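Local coordinates for protein NADH kinase POS5, mitochondrial (Saccharomyces cerevisiae, PDB 3AFO) that phosphorylates NADH, and less readily NAD(+), with ATP in mitochondria, supplying the reductant NADPH and so protecting the cell against oxidative stress, at residues S54-L66 / V75-F89. Numbering follows the deposited sequence. Where two conformers were deposited one is given.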
ATOM      1  N   SER A  54      -7.220 -18.430  33.504  1.00 30.24           N
ATOM      2  CA  SER A  54      -8.589 -18.071  33.161  1.00 29.39           C
ATOM      3  C   SER A  54      -9.321 -19.173  32.356  1.00 28.71           C
ATOM      4  O   SER A  54     -10.505 -19.406  32.573  1.00 28.37           O
ATOM      5  CB  SER A  54      -8.631 -16.733  32.403  1.00 29.49           C
ATOM      6  OG  SER A  54      -8.162 -16.875  31.071  1.00 29.46           O
ATOM      7  N   THR A  55      -8.624 -19.842  31.435  1.00 27.86           N
ATOM      8  CA  THR A  55      -9.296 -20.851  30.591  1.00 27.30           C
ATOM      9  C   THR A  55      -9.466 -22.204  31.298  1.00 27.08           C
ATOM     10  O   THR A  55     -10.427 -22.922  31.031  1.00 26.73           O
ATOM     11  CB  THR A  55      -8.637 -21.045  29.199  1.00 26.78           C
ATOM     12  OG1 THR A  55      -7.401 -21.753  29.330  1.00 25.45           O
ATOM     13  CG2 THR A  55      -8.402 -19.699  28.498  1.00 27.16           C
ATOM     14  N   ARG A  56      -8.532 -22.547  32.182  1.00 26.74           N
ATOM     15  CA  ARG A  56      -8.686 -23.720  33.040  1.00 26.84           C
ATOM     16  C   ARG A  56      -9.852 -23.500  34.014  1.00 27.18           C
ATOM     17  O   ARG A  56     -10.700 -24.380  34.195  1.00 26.76           O
ATOM     18  CB  ARG A  56      -7.376 -24.024  33.770  1.00 27.07           C
ATOM     19  CG  ARG A  56      -7.402 -25.265  34.670  1.00 27.42           C
ATOM     20  CD  ARG A  56      -5.993 -25.579  35.211  1.00 29.43           C
ATOM     21  NE  ARG A  56      -6.027 -26.276  36.500  1.00 29.99           N
ATOM     22  CZ  ARG A  56      -4.979 -26.877  37.070  1.00 32.32           C
ATOM     23  NH1 ARG A  56      -3.790 -26.888  36.469  1.00 31.62           N
ATOM     24  NH2 ARG A  56      -5.121 -27.480  38.249  1.00 33.15           N
ATOM     25  N   GLU A  57      -9.918 -22.307  34.600  1.00 27.10           N
ATOM     26  CA  GLU A  57     -11.024 -21.932  35.475  1.00 27.25           C
ATOM     27  C   GLU A  57     -12.358 -21.949  34.749  1.00 26.95           C
ATOM     28  O   GLU A  57     -13.353 -22.448  35.283  1.00 26.48           O
ATOM     29  CB  GLU A  57     -10.777 -20.554  36.091  1.00 27.73           C
ATOM     30  CG  GLU A  57      -9.749 -20.573  37.235  1.00 31.23           C
ATOM     31  CD  GLU A  57      -9.222 -19.189  37.586  1.00 35.38           C
ATOM     32  OE1 GLU A  57      -9.962 -18.194  37.407  1.00 37.68           O
ATOM     33  OE2 GLU A  57      -8.057 -19.098  38.037  1.00 38.35           O
ATOM     34  N   ALA A  58     -12.372 -21.402  33.533  1.00 26.19           N
ATOM     35  CA  ALA A  58     -13.580 -21.366  32.707  1.00 26.14           C
ATOM     36  C   ALA A  58     -14.036 -22.768  32.316  1.00 26.04           C
ATOM     37  O   ALA A  58     -15.238 -23.046  32.313  1.00 26.21           O
ATOM     38  CB  ALA A  58     -13.357 -20.519  31.460  1.00 25.83           C
ATOM     39  N   MET A  59     -13.085 -23.644  31.994  1.00 25.73           N
ATOM     40  CA  MET A  59     -13.412 -25.023  31.625  1.00 26.07           C
ATOM     41  C   MET A  59     -14.117 -25.753  32.778  1.00 26.21           C
ATOM     42  O   MET A  59     -15.162 -26.375  32.585  1.00 26.18           O
ATOM     43  CB  MET A  59     -12.161 -25.784  31.205  1.00 26.04           C
ATOM     44  CG  MET A  59     -12.432 -27.221  30.788  1.00 25.92           C
ATOM     45  SD  MET A  59     -10.941 -28.064  30.285  1.00 27.70           S
ATOM     46  CE  MET A  59     -11.046 -27.748  28.520  1.00 26.19           C
ATOM     47  N   VAL A  60     -13.545 -25.655  33.972  1.00 26.11           N
ATOM     48  CA  VAL A  60     -14.134 -26.272  35.159  1.00 26.25           C
ATOM     49  C   VAL A  60     -15.532 -25.712  35.421  1.00 26.58           C
ATOM     50  O   VAL A  60     -16.475 -26.467  35.682  1.00 26.79           O
ATOM     51  CB  VAL A  60     -13.198 -26.118  36.383  1.00 26.23           C
ATOM     52  CG1 VAL A  60     -13.863 -26.608  37.673  1.00 26.32           C
ATOM     53  CG2 VAL A  60     -11.913 -26.874  36.134  1.00 25.96           C
ATOM     54  N   GLU A  61     -15.671 -24.391  35.314  1.00 26.80           N
ATOM     55  CA  GLU A  61     -16.953 -23.720  35.521  1.00 26.84           C
ATOM     56  C   GLU A  61     -17.985 -24.107  34.453  1.00 26.42           C
ATOM     57  O   GLU A  61     -19.181 -24.264  34.750  1.00 26.01           O
ATOM     58  CB  GLU A  61     -16.736 -22.202  35.562  1.00 27.46           C
ATOM     59  CG  GLU A  61     -17.957 -21.376  35.923  1.00 30.82           C
ATOM     60  CD  GLU A  61     -17.691 -19.867  35.861  1.00 34.98           C
ATOM     61  OE1 GLU A  61     -16.515 -19.448  35.934  1.00 37.06           O
ATOM     62  OE2 GLU A  61     -18.667 -19.096  35.739  1.00 37.93           O
ATOM     63  N   PHE A  62     -17.533 -24.269  33.212  1.00 25.37           N
ATOM     64  CA  PHE A  62     -18.445 -24.632  32.145  1.00 25.18           C
ATOM     65  C   PHE A  62     -18.945 -26.071  32.306  1.00 24.94           C
ATOM     66  O   PHE A  62     -20.138 -26.332  32.197  1.00 24.98           O
ATOM     67  CB  PHE A  62     -17.791 -24.432  30.773  1.00 25.13           C
ATOM     68  CG  PHE A  62     -18.733 -24.613  29.629  1.00 25.13           C
ATOM     69  CD1 PHE A  62     -19.839 -23.785  29.487  1.00 24.95           C
ATOM     70  CD2 PHE A  62     -18.509 -25.601  28.679  1.00 24.75           C
ATOM     71  CE1 PHE A  62     -20.732 -23.947  28.405  1.00 25.28           C
ATOM     72  CE2 PHE A  62     -19.387 -25.766  27.605  1.00 24.93           C
ATOM     73  CZ  PHE A  62     -20.501 -24.939  27.474  1.00 23.83           C
ATOM     74  N   ILE A  63     -18.018 -26.984  32.573  1.00 24.94           N
ATOM     75  CA  ILE A  63     -18.311 -28.402  32.779  1.00 25.07           C
ATOM     76  C   ILE A  63     -19.234 -28.624  33.986  1.00 25.50           C
ATOM     77  O   ILE A  63     -20.147 -29.458  33.932  1.00 26.06           O
ATOM     78  CB  ILE A  63     -17.005 -29.207  32.942  1.00 24.55           C
ATOM     79  CG1 ILE A  63     -16.213 -29.194  31.628  1.00 23.37           C
ATOM     80  CG2 ILE A  63     -17.295 -30.650  33.397  1.00 25.07           C
ATOM     81  CD1 ILE A  63     -14.808 -29.750  31.725  1.00 20.69           C
ATOM     82  N   THR A  64     -18.982 -27.875  35.061  1.00 25.86           N
ATOM     83  CA  THR A  64     -19.848 -27.865  36.251  1.00 25.76           C
ATOM     84  C   THR A  64     -21.283 -27.485  35.862  1.00 26.27           C
ATOM     85  O   THR A  64     -22.237 -28.194  36.210  1.00 25.86           O
ATOM     86  CB  THR A  64     -19.259 -26.956  37.374  1.00 25.72           C
ATOM     87  OG1 THR A  64     -18.003 -27.494  37.804  1.00 24.33           O
ATOM     88  CG2 THR A  64     -20.189 -26.856  38.601  1.00 26.28           C
ATOM     89  N   HIS A  65     -21.427 -26.403  35.098  1.00 26.14           N
ATOM     90  CA  HIS A  65     -22.729 -25.995  34.585  1.00 26.85           C
ATOM     91  C   HIS A  65     -23.430 -27.074  33.741  1.00 26.82           C
ATOM     92  O   HIS A  65     -24.623 -27.315  33.916  1.00 27.37           O
ATOM     93  CB  HIS A  65     -22.614 -24.686  33.793  1.00 26.76           C
ATOM     94  CG  HIS A  65     -23.873 -24.303  33.082  1.00 27.84           C
ATOM     95  ND1 HIS A  65     -25.036 -23.978  33.748  1.00 28.17           N
ATOM     96  CD2 HIS A  65     -24.149 -24.181  31.761  1.00 27.27           C
ATOM     97  CE1 HIS A  65     -25.975 -23.679  32.867  1.00 28.33           C
ATOM     98  NE2 HIS A  65     -25.460 -23.791  31.656  1.00 27.79           N
ATOM     99  N   LEU A  66     -22.704 -27.706  32.824  1.00 26.75           N
ATOM    100  CA  LEU A  66     -23.283 -28.764  31.993  1.00 26.88           C
ATOM    101  C   LEU A  66     -23.771 -29.938  32.850  1.00 27.00           C
ATOM    102  O   LEU A  66     -24.879 -30.447  32.661  1.00 26.42           O
ATOM    103  CB  LEU A  66     -22.275 -29.252  30.944  1.00 26.31           C
ATOM    104  CG  LEU A  66     -21.778 -28.191  29.947  1.00 26.37           C
ATOM    105  CD1 LEU A  66     -20.746 -28.774  29.003  1.00 23.33           C
ATOM    106  CD2 LEU A  66     -22.960 -27.579  29.182  1.00 24.04           C
ATOM    107  N   VAL A  75     -19.286 -34.801  28.521  1.00 25.72           N
ATOM    108  CA  VAL A  75     -18.131 -33.908  28.372  1.00 25.10           C
ATOM    109  C   VAL A  75     -16.888 -34.666  27.911  1.00 24.90           C
ATOM    110  O   VAL A  75     -16.436 -35.621  28.563  1.00 25.03           O
ATOM    111  CB  VAL A  75     -17.818 -33.156  29.700  1.00 24.89           C
ATOM    112  CG1 VAL A  75     -16.427 -32.506  29.666  1.00 25.38           C
ATOM    113  CG2 VAL A  75     -18.892 -32.129  30.020  1.00 24.82           C
ATOM    114  N   ILE A  76     -16.332 -34.220  26.789  1.00 24.50           N
ATOM    115  CA  ILE A  76     -15.099 -34.765  26.256  1.00 24.32           C
ATOM    116  C   ILE A  76     -13.999 -33.698  26.336  1.00 24.54           C
ATOM    117  O   ILE A  76     -14.223 -32.547  25.956  1.00 24.36           O
ATOM    118  CB  ILE A  76     -15.262 -35.178  24.777  1.00 24.22           C
ATOM    119  CG1 ILE A  76     -16.518 -36.046  24.576  1.00 25.87           C
ATOM    120  CG2 ILE A  76     -14.014 -35.880  24.301  1.00 23.62           C
ATOM    121  CD1 ILE A  76     -16.986 -36.171  23.090  1.00 26.29           C
ATOM    122  N   VAL A  77     -12.823 -34.086  26.828  1.00 24.79           N
ATOM    123  CA  VAL A  77     -11.641 -33.208  26.833  1.00 25.91           C
ATOM    124  C   VAL A  77     -10.445 -34.049  26.431  1.00 26.42           C
ATOM    125  O   VAL A  77     -10.540 -35.275  26.400  1.00 26.64           O
ATOM    126  CB  VAL A  77     -11.381 -32.504  28.216  1.00 25.56           C
ATOM    127  CG1 VAL A  77     -12.547 -31.643  28.619  1.00 25.69           C
ATOM    128  CG2 VAL A  77     -11.067 -33.528  29.323  1.00 25.97           C
ATOM    129  N   GLN A  78      -9.334 -33.377  26.126  0.50 26.73           N
ATOM    130  CA  GLN A  78      -8.042 -34.014  25.862  0.50 27.21           C
ATOM    131  C   GLN A  78      -7.555 -34.832  27.068  0.50 27.66           C
ATOM    132  O   GLN A  78      -7.892 -34.501  28.204  0.50 27.34           O
ATOM    133  CB  GLN A  78      -7.001 -32.938  25.524  0.50 27.27           C
ATOM    134  CG  GLN A  78      -7.240 -32.248  24.190  0.50 26.80           C
ATOM    135  CD  GLN A  78      -7.056 -33.200  23.037  0.50 27.26           C
ATOM    136  OE1 GLN A  78      -5.934 -33.500  22.635  0.50 27.17           O
ATOM    137  NE2 GLN A  78      -8.160 -33.689  22.504  0.50 27.36           N
ATOM    138  N   PRO A  79      -6.765 -35.899  26.821  1.00 28.05           N
ATOM    139  CA  PRO A  79      -6.238 -36.740  27.906  1.00 28.96           C
ATOM    140  C   PRO A  79      -5.406 -35.998  28.962  1.00 29.91           C
ATOM    141  O   PRO A  79      -5.598 -36.219  30.162  1.00 29.38           O
ATOM    142  CB  PRO A  79      -5.374 -37.771  27.166  1.00 29.21           C
ATOM    143  CG  PRO A  79      -5.976 -37.848  25.812  1.00 29.17           C
ATOM    144  CD  PRO A  79      -6.412 -36.452  25.497  1.00 28.17           C
ATOM    145  N   ASP A  80      -4.503 -35.127  28.525  1.00 30.89           N
ATOM    146  CA  ASP A  80      -3.670 -34.385  29.462  1.00 31.96           C
ATOM    147  C   ASP A  80      -4.487 -33.351  30.248  1.00 31.75           C
ATOM    148  O   ASP A  80      -4.207 -33.094  31.417  1.00 31.61           O
ATOM    149  CB  ASP A  80      -2.437 -33.768  28.774  1.00 32.74           C
ATOM    150  CG  ASP A  80      -2.786 -32.872  27.577  1.00 34.90           C
ATOM    151  OD1 ASP A  80      -3.942 -32.873  27.097  1.00 36.47           O
ATOM    152  OD2 ASP A  80      -1.869 -32.162  27.105  1.00 38.25           O
ATOM    153  N   VAL A  81      -5.505 -32.794  29.595  1.00 31.55           N
ATOM    154  CA  VAL A  81      -6.426 -31.847  30.211  1.00 31.45           C
ATOM    155  C   VAL A  81      -7.294 -32.519  31.283  1.00 31.82           C
ATOM    156  O   VAL A  81      -7.466 -31.966  32.373  1.00 31.29           O
ATOM    157  CB  VAL A  81      -7.300 -31.146  29.149  1.00 31.47           C
ATOM    158  CG1 VAL A  81      -8.508 -30.483  29.774  1.00 31.23           C
ATOM    159  CG2 VAL A  81      -6.466 -30.116  28.371  1.00 31.89           C
ATOM    160  N   ALA A  82      -7.827 -33.704  30.970  1.00 31.98           N
ATOM    161  CA  ALA A  82      -8.587 -34.511  31.937  1.00 32.75           C
ATOM    162  C   ALA A  82      -7.806 -34.692  33.241  1.00 33.23           C
ATOM    163  O   ALA A  82      -8.324 -34.416  34.330  1.00 32.97           O
ATOM    164  CB  ALA A  82      -8.945 -35.872  31.337  1.00 32.33           C
ATOM    165  N   GLU A  83      -6.556 -35.131  33.111  1.00 34.02           N
ATOM    166  CA  GLU A  83      -5.651 -35.283  34.246  1.00 35.39           C
ATOM    167  C   GLU A  83      -5.363 -33.946  34.926  1.00 35.37           C
ATOM    168  O   GLU A  83      -5.361 -33.858  36.157  1.00 35.47           O
ATOM    169  CB  GLU A  83      -4.339 -35.933  33.799  1.00 35.78           C
ATOM    170  CG  GLU A  83      -4.321 -37.465  33.875  1.00 38.65           C
ATOM    171  CD  GLU A  83      -2.919 -38.044  33.651  1.00 42.46           C
ATOM    172  OE1 GLU A  83      -2.237 -37.605  32.703  1.00 43.79           O
ATOM    173  OE2 GLU A  83      -2.490 -38.928  34.427  1.00 44.89           O
ATOM    174  N   GLU A  84      -5.129 -32.911  34.118  1.00 35.15           N
ATOM    175  CA  GLU A  84      -4.837 -31.576  34.630  1.00 34.85           C
ATOM    176  C   GLU A  84      -5.968 -31.034  35.503  1.00 34.19           C
ATOM    177  O   GLU A  84      -5.719 -30.548  36.601  1.00 34.34           O
ATOM    178  CB  GLU A  84      -4.562 -30.600  33.479  1.00 35.28           C
ATOM    179  CG  GLU A  84      -4.141 -29.207  33.932  1.00 36.45           C
ATOM    180  CD  GLU A  84      -4.182 -28.179  32.814  1.00 39.51           C
ATOM    181  OE1 GLU A  84      -4.712 -28.494  31.724  1.00 39.84           O
ATOM    182  OE2 GLU A  84      -3.693 -27.050  33.030  1.00 40.04           O
ATOM    183  N   ILE A  85      -7.202 -31.123  35.017  1.00 33.23           N
ATOM    184  CA  ILE A  85      -8.333 -30.479  35.683  1.00 32.67           C
ATOM    185  C   ILE A  85      -9.042 -31.348  36.730  1.00 32.40           C
ATOM    186  O   ILE A  85      -9.892 -30.843  37.464  1.00 32.34           O
ATOM    187  CB  ILE A  85      -9.365 -29.907  34.672  1.00 32.40           C
ATOM    188  CG1 ILE A  85     -10.086 -31.041  33.919  1.00 32.89           C
ATOM    189  CG2 ILE A  85      -8.684 -28.918  33.710  1.00 33.37           C
ATOM    190  CD1 ILE A  85     -11.278 -30.599  33.111  1.00 33.06           C
ATOM    191  N   SER A  86      -8.705 -32.639  36.792  1.00 32.30           N
ATOM    192  CA  SER A  86      -9.387 -33.566  37.708  1.00 32.22           C
ATOM    193  C   SER A  86      -9.329 -33.102  39.175  1.00 32.00           C
ATOM    194  O   SER A  86     -10.336 -33.175  39.890  1.00 31.77           O
ATOM    195  CB  SER A  86      -8.909 -35.016  37.536  1.00 31.80           C
ATOM    196  OG  SER A  86      -7.505 -35.132  37.640  1.00 32.75           O
ATOM    197  N   GLN A  87      -8.166 -32.621  39.622  0.50 31.89           N
ATOM    198  CA  GLN A  87      -8.043 -32.089  40.992  0.50 31.81           C
ATOM    199  C   GLN A  87      -8.834 -30.796  41.231  0.50 31.46           C
ATOM    200  O   GLN A  87      -9.015 -30.398  42.382  0.50 31.47           O
ATOM    201  CB  GLN A  87      -6.577 -31.891  41.421  0.50 32.14           C
ATOM    202  CG  GLN A  87      -5.765 -33.174  41.557  0.50 32.86           C
ATOM    203  CD  GLN A  87      -4.965 -33.269  42.859  0.50 34.36           C
ATOM    204  OE1 GLN A  87      -4.467 -32.266  43.380  0.50 34.02           O
ATOM    205  NE2 GLN A  87      -4.837 -34.490  43.385  0.50 33.57           N
ATOM    206  N   ASP A  88      -9.302 -30.146  40.161  1.00 31.10           N
ATOM    207  CA  ASP A  88     -10.001 -28.847  40.298  1.00 30.52           C
ATOM    208  C   ASP A  88     -11.474 -28.919  40.715  1.00 29.87           C
ATOM    209  O   ASP A  88     -12.060 -27.900  41.104  1.00 28.99           O
ATOM    210  CB  ASP A  88      -9.902 -27.999  39.014  1.00 30.68           C
ATOM    211  CG  ASP A  88      -8.481 -27.630  38.642  1.00 31.77           C
ATOM    212  OD1 ASP A  88      -7.540 -27.952  39.407  1.00 32.06           O
ATOM    213  OD2 ASP A  88      -8.305 -27.031  37.551  1.00 31.93           O
ATOM    214  N   PHE A  89     -12.086 -30.095  40.593  1.00 29.10           N
ATOM    215  CA  PHE A  89     -13.479 -30.253  41.008  1.00 29.06           C
ATOM    216  C   PHE A  89     -13.497 -30.594  42.489  1.00 29.47           C
ATOM    217  O   PHE A  89     -12.891 -31.579  42.917  1.00 29.76           O
ATOM    218  CB  PHE A  89     -14.182 -31.329  40.186  1.00 28.73           C
ATOM    219  CG  PHE A  89     -14.334 -30.976  38.731  1.00 27.75           C
ATOM    220  CD1 PHE A  89     -15.532 -30.443  38.255  1.00 26.94           C
ATOM    221  CD2 PHE A  89     -13.279 -31.167  37.839  1.00 26.29           C
ATOM    222  CE1 PHE A  89     -15.677 -30.116  36.906  1.00 26.45           C
ATOM    223  CE2 PHE A  89     -13.417 -30.842  36.483  1.00 24.70           C
ATOM    224  CZ  PHE A  89     -14.618 -30.320  36.023  1.00 25.57           C
TER
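The guanidinium of Arg-56 meets the carboxylate of Asp-88 along its edge, the two planes only 19° apart, while the backbone O of Glu-84 lies over one face of the guanidinium, off its centre. The grip is side-on: Arg-56 NE donates to Asp-88 OD2 at 2.6 Å and Arg-56 NH2 to Asp-88 OD1 at 2.7 Å, each oxygen using its syn lone pair; OD1 lies in the guanidinium plane and OD2 is tilted slightly out of it. Arg-56 NH1 adds a weak bond at 3.4 Å to OE2 of Glu-84, whose carboxylate stands steeply across the guanidinium plane and whose other oxygen pairs with Lys-48.

The Phe-89 ring takes Val-60 CG1 over one face, a CH-pi contact 4.1 Å from the centroid, whereas Ile-63 CG2 approaches CZ obliquely. Val-60, whose chi1 of 173° sets CG1 opposite the main-chain nitrogen, turns that methyl to the ring and rests CG2 on Asp-88 CB. Deeper in, Ile-85 is a knob among Arg-56, Met-59, Val-60 and Ile-63; Ile-85 CD1 lies 3.8 Å from Met-59 SD. The bend of Met-59 at chi3 (-94°) lays CE near both Val-81 CG1 and Val-77 CG1, and Met-59 SD lies 3.5 Å from Val-81 CG1. Ile-63 CD1 reaches Val-75 CG1 at 3.8 Å.

Helix 53-69 thus packs on strand 74-76, completing a beta-alpha-beta crossover from strand 43-48, and its segment 54-66 runs nearly at right angles to helix 79-86, within the parallel-sheet N-terminal domain of the NAD kinase fold.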